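Local coordinates for hypothetical protein (Anabaena variabilis, PDB 2OBN), which is of unknown function but pairs a Rossmann-like N-terminal domain with a P-loop NTPase-like C-terminal domain, so probably binds a nucleotide, at residues 175-178 and 183-186. The protein carries 2 engineered substitutions. Residues are numbered along the deposited sequence; the frame is centred on the assembly and turned at random.
Sequences WAAK and RSKF
Lys178 and Ser184 bring the two backbones nearest each other, with their CA atoms 5.7 Å apart. Residues 175-178 belong to the last part of helix 166-179. Residues 183-186 run from the loop at Arg183 into strand 184-187. The chain turns back within a few residues of the helix end, and the start of the strand packs against the last helical turn.

The contact is small and rests mainly on Ala177 and Ser184. Both side chains start toward the opposing segment, and Ala177 CB lies 3.9 Å from Ser184 CB. Ser184 OG lies at the same distance, 3.9 Å, from Ala177 CB, so the methyl touches both atoms of the serine side chain. Ser184 CB also approaches the helix backbone, 4.2 Å from Lys178 N. The Lys178 side chain is fully extended and leads away from the strand.

The contact packs the end of a helix on the first residue of the next strand, in the parallel sheet of the P-loop NTPase-like domain. Strand 153-159, helix 166-179 and strand 184-187 form a beta-alpha-beta crossover. Strand 184-187 is the outermost strand on its side of the sheet within this chain, and strand 228-231 lies between it and strand 153-159.

With chi1 at -178°, the Ser184 hydroxyl sits beside the carbonyl carbon and hydrogen-bonds His174 ND1, one turn before Ala177 on the helix. A weak hydrogen bond joins the same hydroxyl to His230 NE2. Ala177 also packs on His230 and on Leu343 of helix 340-347. Further along the strand, Phe186 packs against Met167, Ser170, Leu171 and His174 of the helix.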
loop_
_atom_site.group_PDB
_atom_site.type_symbol
_atom_site.label_atom_id
_atom_site.label_comp_id
_atom_site.label_asym_id
_atom_site.label_seq_id
_atom_site.Cartn_x
_atom_site.Cartn_y
_atom_site.Cartn_z
ATOM N N TRP B 175 22.048 -2.584 -17.309
ATOM C CA TRP B 175 23.388 -2.857 -17.819
ATOM C C TRP B 175 23.453 -2.754 -19.349
ATOM O O TRP B 175 24.456 -2.284 -19.884
ATOM C CB TRP B 175 23.916 -4.196 -17.313
ATOM C CG TRP B 175 24.036 -4.234 -15.819
ATOM C CD1 TRP B 175 24.467 -3.221 -15.012
ATOM C CD2 TRP B 175 23.783 -5.344 -14.964
ATOM N NE1 TRP B 175 24.455 -3.617 -13.708
ATOM C CE2 TRP B 175 24.054 -4.921 -13.645
ATOM C CE3 TRP B 175 23.352 -6.657 -15.179
ATOM C CZ2 TRP B 175 23.905 -5.757 -12.544
ATOM C CZ3 TRP B 175 23.206 -7.489 -14.086
ATOM C CH2 TRP B 175 23.486 -7.035 -12.783
ATOM N N ALA B 176 22.377 -3.149 -20.034
ATOM C CA ALA B 176 22.318 -3.064 -21.505
ATOM C C ALA B 176 22.260 -1.615 -21.966
ATOM O O ALA B 176 22.934 -1.251 -22.926
ATOM C CB ALA B 176 21.125 -3.820 -22.053
ATOM N N ALA B 177 21.447 -0.799 -21.300
ATOM C CA ALA B 177 21.372 0.632 -21.633
ATOM C C ALA B 177 22.713 1.336 -21.402
ATOM O O ALA B 177 23.095 2.222 -22.176
ATOM C CB ALA B 177 20.296 1.301 -20.833
ATOM N N LYS B 178 23.408 0.958 -20.328
ATOM C CA LYS B 178 24.728 1.532 -20.006
ATOM C C LYS B 178 25.767 1.146 -21.061
ATOM O O LYS B 178 26.611 1.967 -21.478
ATOM C CB LYS B 178 25.213 1.049 -18.626
ATOM C CG LYS B 178 26.507 1.725 -18.185
ATOM C CD LYS B 178 27.020 1.270 -16.826
ATOM C CE LYS B 178 28.324 2.032 -16.515
ATOM N NZ LYS B 178 28.993 1.636 -15.239
ATOM N N ARG B 183 22.843 7.213 -20.330
ATOM C CA ARG B 183 23.007 7.507 -18.914
ATOM C C ARG B 183 21.831 6.809 -18.245
ATOM O O ARG B 183 20.708 7.296 -18.315
ATOM C CB ARG B 183 22.972 9.000 -18.656
ATOM C CG ARG B 183 24.196 9.731 -19.200
ATOM C CD ARG B 183 24.105 11.210 -18.888
ATOM N NE ARG B 183 23.715 11.342 -17.488
ATOM C CZ ARG B 183 24.554 11.322 -16.452
ATOM N NH1 ARG B 183 25.869 11.245 -16.630
ATOM N NH2 ARG B 183 24.077 11.419 -15.218
ATOM N N SER B 184 22.109 5.661 -17.619
ATOM C CA SER B 184 21.098 4.786 -17.019
ATOM C C SER B 184 21.234 4.682 -15.501
ATOM O O SER B 184 22.353 4.681 -14.966
ATOM C CB SER B 184 21.244 3.380 -17.638
ATOM O OG SER B 184 20.275 2.467 -17.155
ATOM N N LYS B 185 20.093 4.632 -14.811
ATOM C CA LYS B 185 20.079 4.436 -13.370
ATOM C C LYS B 185 19.061 3.376 -12.947
ATOM O O LYS B 185 17.916 3.388 -13.404
ATOM C CB LYS B 185 19.758 5.710 -12.605
ATOM C CG LYS B 185 20.376 5.635 -11.202
ATOM C CD LYS B 185 19.806 6.563 -10.205
ATOM C CE LYS B 185 20.725 6.657 -8.969
ATOM N NZ LYS B 185 21.350 5.384 -8.504
ATOM N N PHE B 186 19.502 2.476 -12.068
ATOM C CA PHE B 186 18.654 1.445 -11.481
ATOM C C PHE B 186 18.170 1.978 -10.128
ATOM O O PHE B 186 18.964 2.532 -9.377
ATOM C CB PHE B 186 19.441 0.143 -11.305
ATOM C CG PHE B 186 18.743 -0.868 -10.430
ATOM C CD1 PHE B 186 17.735 -1.662 -10.937
ATOM C CD2 PHE B 186 19.091 -1.003 -9.085
ATOM C CE1 PHE B 186 17.064 -2.576 -10.117
ATOM C CE2 PHE B 186 18.435 -1.904 -8.269
ATOM C CZ PHE B 186 17.413 -2.696 -8.792
#